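Local coordinates for choline/ethanolamine kinase family protein (Mesorhizobium loti, PDB 3DXQ), which probably acts as a small-molecule kinase, transferring phosphate to ethanolamine or a related substrate, at residues A[233-237]-A[238-242]; A[283-286]-A[287-290]. One frame throughout, in Å; residues are numbered along the deposited sequence.

Interaction 1: A[233-237]-A[238-242]; sequences GEARP and AERGR
The guanidinium of Arg240 has the methyl of Ala235 over one face, CB lying 4.0 Å from NH2, while the carboxylate of Glu234 comes in at a slant. The two charged planes stand 77° apart, and the salt bridge from Glu234 OE2 to Arg240 NH2 is long at 4.0 Å; the stronger partner of this arginine is Glu224, paired with NH1 from helix 220-231. The second flat pair, Arg236 and Glu239, is only 21° from parallel. Here OE1 of Glu239 sits 4.1 Å from NE of Arg236 but well out of the guanidinium plane, so the charges are neighbours without an N-H pointing across. That oxygen also rests 3.4 Å from Arg236 CG, and its real bond is to the backbone: Arg236 N donates to Glu239 OE1 over 2.9 Å, on the anti side of the carboxylate. CG of Glu239 lies anti to the carbonyl carbon (chi1 -71°), and the extended chain beyond it runs back past the start of the helix to reach that N-H. Arg236 is the N-cap, and its carbonyl O takes the N-H of Arg240 at 2.9 Å; Gly241 N likewise bonds Pro237 O at 3.1 Å. An alanine in place of Glu239 would probably leave the Arg236 N-H without its carboxylate mate and the cap residue freer to turn. Phe231 and Met227 touch Glu239 and Arg240. Glu239 takes the N-cap N-H as the N3 glutamate of a capping box does, but Arg236 lacks a short polar side chain to complete the box. A carboxylate at a helix N terminus is also likely to be favoured by the helix dipole and by the Arg236 charge beside it.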
ATOM      1  N   GLY A 233     -17.658  12.186  -8.027  1.00 41.47           N
ATOM      2  CA  GLY A 233     -18.678  12.960  -7.329  1.00 39.73           C
ATOM      3  C   GLY A 233     -18.425  12.875  -5.851  1.00 39.69           C
ATOM      4  O   GLY A 233     -17.683  12.041  -5.393  1.00 41.35           O
ATOM      5  N   GLU A 234     -19.039  13.739  -5.081  1.00 42.75           N
ATOM      6  CA  GLU A 234     -18.850  13.681  -3.634  1.00 44.43           C
ATOM      7  C   GLU A 234     -19.213  12.299  -3.088  1.00 41.84           C
ATOM      8  O   GLU A 234     -20.235  11.735  -3.455  1.00 39.85           O
ATOM      9  CB  GLU A 234     -19.699  14.749  -2.948  1.00 44.14           C
ATOM     10  CG  GLU A 234     -19.429  14.854  -1.470  1.00 48.41           C
ATOM     11  CD  GLU A 234     -20.306  15.866  -0.778  1.00 49.31           C
ATOM     12  OE1 GLU A 234     -20.989  16.638  -1.477  1.00 54.51           O
ATOM     13  OE2 GLU A 234     -20.300  15.888   0.472  1.00 56.34           O
ATOM     14  N   ALA A 235     -18.369  11.783  -2.203  1.00 42.26           N
ATOM     15  CA  ALA A 235     -18.581  10.491  -1.541  1.00 41.59           C
ATOM     16  C   ALA A 235     -19.895  10.492  -0.759  1.00 41.73           C
ATOM     17  O   ALA A 235     -20.408  11.541  -0.444  1.00 40.98           O
ATOM     18  CB  ALA A 235     -17.430  10.176  -0.614  1.00 41.18           C
ATOM     19  N   ARG A 236     -20.419   9.290  -0.491  1.00 41.43           N
ATOM     20  CA  ARG A 236     -21.674   9.084   0.223  1.00 39.61           C
ATOM     21  C   ARG A 236     -21.372   8.520   1.600  1.00 37.58           C
ATOM     22  O   ARG A 236     -20.296   8.005   1.835  1.00 40.45           O
ATOM     23  CB  ARG A 236     -22.580   8.147  -0.581  1.00 39.61           C
ATOM     24  CG  ARG A 236     -22.851   8.680  -1.967  1.00 41.89           C
ATOM     25  CD  ARG A 236     -24.034   8.031  -2.637  1.00 42.20           C
ATOM     26  NE  ARG A 236     -23.704   7.128  -3.722  1.00 38.04           N
ATOM     27  CZ  ARG A 236     -23.793   7.404  -5.035  1.00 40.03           C
ATOM     28  NH1 ARG A 236     -24.216   8.569  -5.485  1.00 44.87           N
ATOM     29  NH2 ARG A 236     -23.469   6.472  -5.927  1.00 31.52           N
ATOM     30  N   PRO A 237     -22.309   8.622   2.532  1.00 36.71           N
ATOM     31  CA  PRO A 237     -22.018   8.184   3.930  1.00 35.29           C
ATOM     32  C   PRO A 237     -21.560   6.740   4.110  1.00 38.60           C
ATOM     33  O   PRO A 237     -20.804   6.459   5.045  1.00 40.47           O
ATOM     34  CB  PRO A 237     -23.332   8.390   4.629  1.00 32.42           C
ATOM     35  CG  PRO A 237     -24.009   9.483   3.834  1.00 31.42           C
ATOM     36  CD  PRO A 237     -23.656   9.198   2.401  1.00 34.82           C
ATOM     37  N   ALA A 238     -21.994   5.832   3.227  1.00 39.72           N
ATOM     38  CA  ALA A 238     -21.587   4.421   3.324  1.00 39.68           C
ATOM     39  C   ALA A 238     -20.176   4.250   2.787  1.00 38.78           C
ATOM     40  O   ALA A 238     -19.388   3.441   3.271  1.00 39.73           O
ATOM     41  CB  ALA A 238     -22.562   3.520   2.553  1.00 38.87           C
ATOM     42  N   GLU A 239     -19.873   5.024   1.764  1.00 40.69           N
ATOM     43  CA  GLU A 239     -18.570   4.986   1.121  1.00 40.57           C
ATOM     44  C   GLU A 239     -17.543   5.541   2.068  1.00 40.95           C
ATOM     45  O   GLU A 239     -16.559   4.879   2.399  1.00 42.17           O
ATOM     46  CB  GLU A 239     -18.607   5.804  -0.166  1.00 39.45           C
ATOM     47  CG  GLU A 239     -19.409   5.128  -1.212  1.00 38.94           C
ATOM     48  CD  GLU A 239     -19.721   5.978  -2.440  1.00 38.50           C
ATOM     49  OE1 GLU A 239     -19.808   7.226  -2.380  1.00 38.41           O
ATOM     50  OE2 GLU A 239     -19.957   5.360  -3.480  1.00 33.01           O
ATOM     51  N   ARG A 240     -17.798   6.762   2.515  1.00 42.26           N
ATOM     52  CA  ARG A 240     -16.946   7.451   3.487  1.00 43.10           C
ATOM     53  C   ARG A 240     -16.720   6.568   4.694  1.00 42.68           C
ATOM     54  O   ARG A 240     -15.609   6.477   5.200  1.00 44.31           O
ATOM     55  CB  ARG A 240     -17.631   8.736   3.920  1.00 44.66           C
ATOM     56  CG  ARG A 240     -16.799   9.711   4.721  1.00 49.68           C
ATOM     57  CD  ARG A 240     -17.696  10.854   5.174  1.00 52.29           C
ATOM     58  NE  ARG A 240     -18.558  11.322   4.078  1.00 50.93           N
ATOM     59  CZ  ARG A 240     -18.175  12.196   3.151  1.00 44.04           C
ATOM     60  NH1 ARG A 240     -16.968  12.701   3.199  1.00 43.15           N
ATOM     61  NH2 ARG A 240     -18.987  12.562   2.163  1.00 47.28           N
ATOM     62  N   GLY A 241     -17.781   5.922   5.161  1.00 42.79           N
ATOM     63  CA  GLY A 241     -17.686   5.014   6.302  1.00 43.21           C
ATOM     64  C   GLY A 241     -16.716   3.857   6.087  1.00 42.82           C
ATOM     65  O   GLY A 241     -16.020   3.431   7.006  1.00 41.92           O
ATOM     66  N   ARG A 242     -16.697   3.318   4.877  1.00 42.50           N
ATOM     67  CA  ARG A 242     -15.800   2.209   4.583  1.00 42.43           C
ATOM     68  C   ARG A 242     -14.351   2.681   4.599  1.00 42.29           C
ATOM     69  O   ARG A 242     -13.476   2.016   5.151  1.00 42.05           O
ATOM     70  CB  ARG A 242     -16.197   1.488   3.277  1.00 41.64           C
ATOM     71  CG  ARG A 242     -16.931   0.193   3.592  1.00 40.39           C
ATOM     72  CD  ARG A 242     -17.747  -0.437   2.485  1.00 39.47           C
ATOM     73  NE  ARG A 242     -17.075  -0.573   1.190  1.00 37.36           N
ATOM     74  CZ  ARG A 242     -17.558  -0.080   0.043  1.00 36.67           C
ATOM     75  NH1 ARG A 242     -18.706   0.593   0.017  1.00 38.51           N
ATOM     76  NH2 ARG A 242     -16.907  -0.250  -1.089  1.00 35.84           N
TER

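Interaction 2: A[283-286]-A[287-290]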
ATOM      1  N   LYS A 283      -6.462   3.446  17.710  1.00 46.38           N
ATOM      2  CA  LYS A 283      -7.281   3.512  18.903  1.00 45.68           C
ATOM      3  C   LYS A 283      -7.933   4.886  19.005  1.00 45.23           C
ATOM      4  O   LYS A 283      -9.095   4.997  19.411  1.00 45.37           O
ATOM      5  CB  LYS A 283      -6.421   3.221  20.138  1.00 46.37           C
ATOM      6  CG  LYS A 283      -7.104   3.412  21.502  1.00 47.02           C
ATOM      7  CD  LYS A 283      -6.110   3.124  22.651  1.00 46.89           C
ATOM      8  CE  LYS A 283      -6.494   3.811  23.958  1.00 43.25           C
ATOM      9  NZ  LYS A 283      -7.807   3.375  24.415  1.00 43.20           N
ATOM     10  N   ALA A 284      -7.185   5.931  18.650  1.00 44.52           N
ATOM     11  CA  ALA A 284      -7.717   7.298  18.673  1.00 46.21           C
ATOM     12  C   ALA A 284      -8.912   7.430  17.749  1.00 47.53           C
ATOM     13  O   ALA A 284      -9.972   7.938  18.160  1.00 47.63           O
ATOM     14  CB  ALA A 284      -6.649   8.304  18.283  1.00 45.75           C
ATOM     15  N   LEU A 285      -8.740   6.945  16.520  1.00 47.45           N
ATOM     16  CA  LEU A 285      -9.784   6.996  15.510  1.00 47.88           C
ATOM     17  C   LEU A 285     -11.021   6.231  15.947  1.00 48.19           C
ATOM     18  O   LEU A 285     -12.132   6.745  15.843  1.00 48.69           O
ATOM     19  CB  LEU A 285      -9.271   6.420  14.181  1.00 47.27           C
ATOM     20  CG  LEU A 285     -10.215   6.510  12.989  1.00 49.18           C
ATOM     21  CD1 LEU A 285     -10.684   7.947  12.787  1.00 46.93           C
ATOM     22  CD2 LEU A 285      -9.534   5.972  11.760  1.00 49.49           C
HETATM   23  N   MSE A 286     -10.826   5.014  16.446  1.00 49.16           N
HETATM   24  CA  MSE A 286     -11.956   4.175  16.842  1.00 51.42           C
HETATM   25  C   MSE A 286     -12.740   4.764  18.015  1.00 52.82           C
HETATM   26  O   MSE A 286     -13.925   4.495  18.176  1.00 53.35           O
HETATM   27  CB  MSE A 286     -11.493   2.744  17.138  1.00 51.30           C
HETATM   28  CG  MSE A 286     -10.954   2.035  15.904  1.00 51.42           C
HETATM   29 SE   MSE A 286     -10.486   0.186  16.214  0.75 51.09          SE
HETATM   30  CE  MSE A 286     -12.252  -0.693  16.028  1.00 51.41           C
ATOM     31  N   GLU A 287     -12.095   5.602  18.806  1.00 54.07           N
ATOM     32  CA  GLU A 287     -12.752   6.176  19.964  1.00 55.75           C
ATOM     33  C   GLU A 287     -13.531   7.458  19.693  1.00 55.87           C
ATOM     34  O   GLU A 287     -14.305   7.901  20.542  1.00 57.57           O
ATOM     35  CB  GLU A 287     -11.734   6.411  21.060  1.00 55.57           C
ATOM     36  CG  GLU A 287     -11.316   5.133  21.728  1.00 56.76           C
ATOM     37  CD  GLU A 287     -10.215   5.355  22.735  1.00 59.17           C
ATOM     38  OE1 GLU A 287      -9.661   6.477  22.786  1.00 56.50           O
ATOM     39  OE2 GLU A 287      -9.910   4.403  23.477  1.00 60.27           O
ATOM     40  N   THR A 288     -13.328   8.066  18.537  1.00 55.17           N
ATOM     41  CA  THR A 288     -14.059   9.278  18.206  1.00 54.62           C
ATOM     42  C   THR A 288     -15.546   8.922  18.040  1.00 56.29           C
ATOM     43  O   THR A 288     -15.884   7.826  17.570  1.00 57.74           O
ATOM     44  CB  THR A 288     -13.507   9.939  16.924  1.00 54.43           C
ATOM     45  OG1 THR A 288     -13.563   9.011  15.832  1.00 53.79           O
ATOM     46  CG2 THR A 288     -12.078  10.362  17.120  1.00 50.49           C
ATOM     47  N   PRO A 289     -16.446   9.827  18.453  1.00 57.02           N
ATOM     48  CA  PRO A 289     -17.866   9.513  18.260  1.00 57.06           C
ATOM     49  C   PRO A 289     -18.234   9.466  16.783  1.00 56.55           C
ATOM     50  O   PRO A 289     -19.216   8.836  16.419  1.00 58.47           O
ATOM     51  CB  PRO A 289     -18.593  10.648  18.989  1.00 57.54           C
ATOM     52  CG  PRO A 289     -17.593  11.755  19.104  1.00 57.69           C
ATOM     53  CD  PRO A 289     -16.235  11.130  19.110  1.00 57.42           C
ATOM     54  N   GLU A 290     -17.434  10.115  15.939  1.00 55.56           N
ATOM     55  CA  GLU A 290     -17.620  10.055  14.494  1.00 53.83           C
ATOM     56  C   GLU A 290     -17.551   8.608  14.001  1.00 53.13           C
ATOM     57  O   GLU A 290     -18.325   8.198  13.144  1.00 53.51           O
ATOM     58  CB  GLU A 290     -16.544  10.873  13.769  1.00 52.84           C
ATOM     59  CG  GLU A 290     -16.732  12.377  13.777  1.00 55.54           C
ATOM     60  CD  GLU A 290     -16.316  13.059  15.070  1.00 63.74           C
ATOM     61  OE1 GLU A 290     -16.122  12.385  16.114  1.00 66.13           O
ATOM     62  OE2 GLU A 290     -16.201  14.300  15.036  1.00 63.76           O
TER
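Lys283 runs out with CG anti to its own N and bends at the last torsion (chi4 60°), while Glu287, one helical turn on, sends CG to the side away from its carbonyl carbon and then extends; the lysine chain crosses the carboxylate at a slant, and its ammonium ends on OE2. Lys283 NZ reaches Glu287 OE2 at 2.5 Å, approaching the syn side of the carboxylate, in an i to i+4 salt bridge. CG of Lys283 lies 3.6 Å from the same oxygen, so the aliphatic part of the lysine runs close by the carboxylate. The hydroxyl of Thr288 is brought inward by chi1 57°, which sets OG1 between its N and carbonyl carbon: from there it donates to Leu285 O at 2.7 Å, tilted 16° from the carbonyl plane. Thr288 N donates to that same oxygen at 3.2 Å from well above the plane, so one carbonyl is gripped twice by one residue. The backbone bonds of Glu287 N to Lys283 O and to Ala284 O are weak, as the helical pattern gives way. Met286, a selenomethionine, touches Val155, Glu158 and Val162 of helix 152-167. The backbone of Thr288 is extended, not helical. This is a short turn linking two consecutive helices, 271-287 and 289-300, with the threonine side chain tied back to the last turn of the first.

Overall arrangement
After helix 3-10 the chain builds a five-stranded antiparallel sheet, interrupted by helix 55-67, and then a mostly helical part carrying both contacts, a division seen in kinase-like phosphotransferases. Interaction 1 closes the loop between helix 220-231 and helix 237-263, at the start of the latter. Helix 271-287 follows, and interaction 2 closes the turn from its end into helix 289-300. The contacts lie in series, neither nesting nor crossing; their centres are about 18 Å apart and their nearest atoms about 8 Å. Helices join them: Arg240 and Arg242 touch His294 and Val298 of helix 289-300, while Leu285 and Met286 touch Lys247 and Ala248 of helix 237-263.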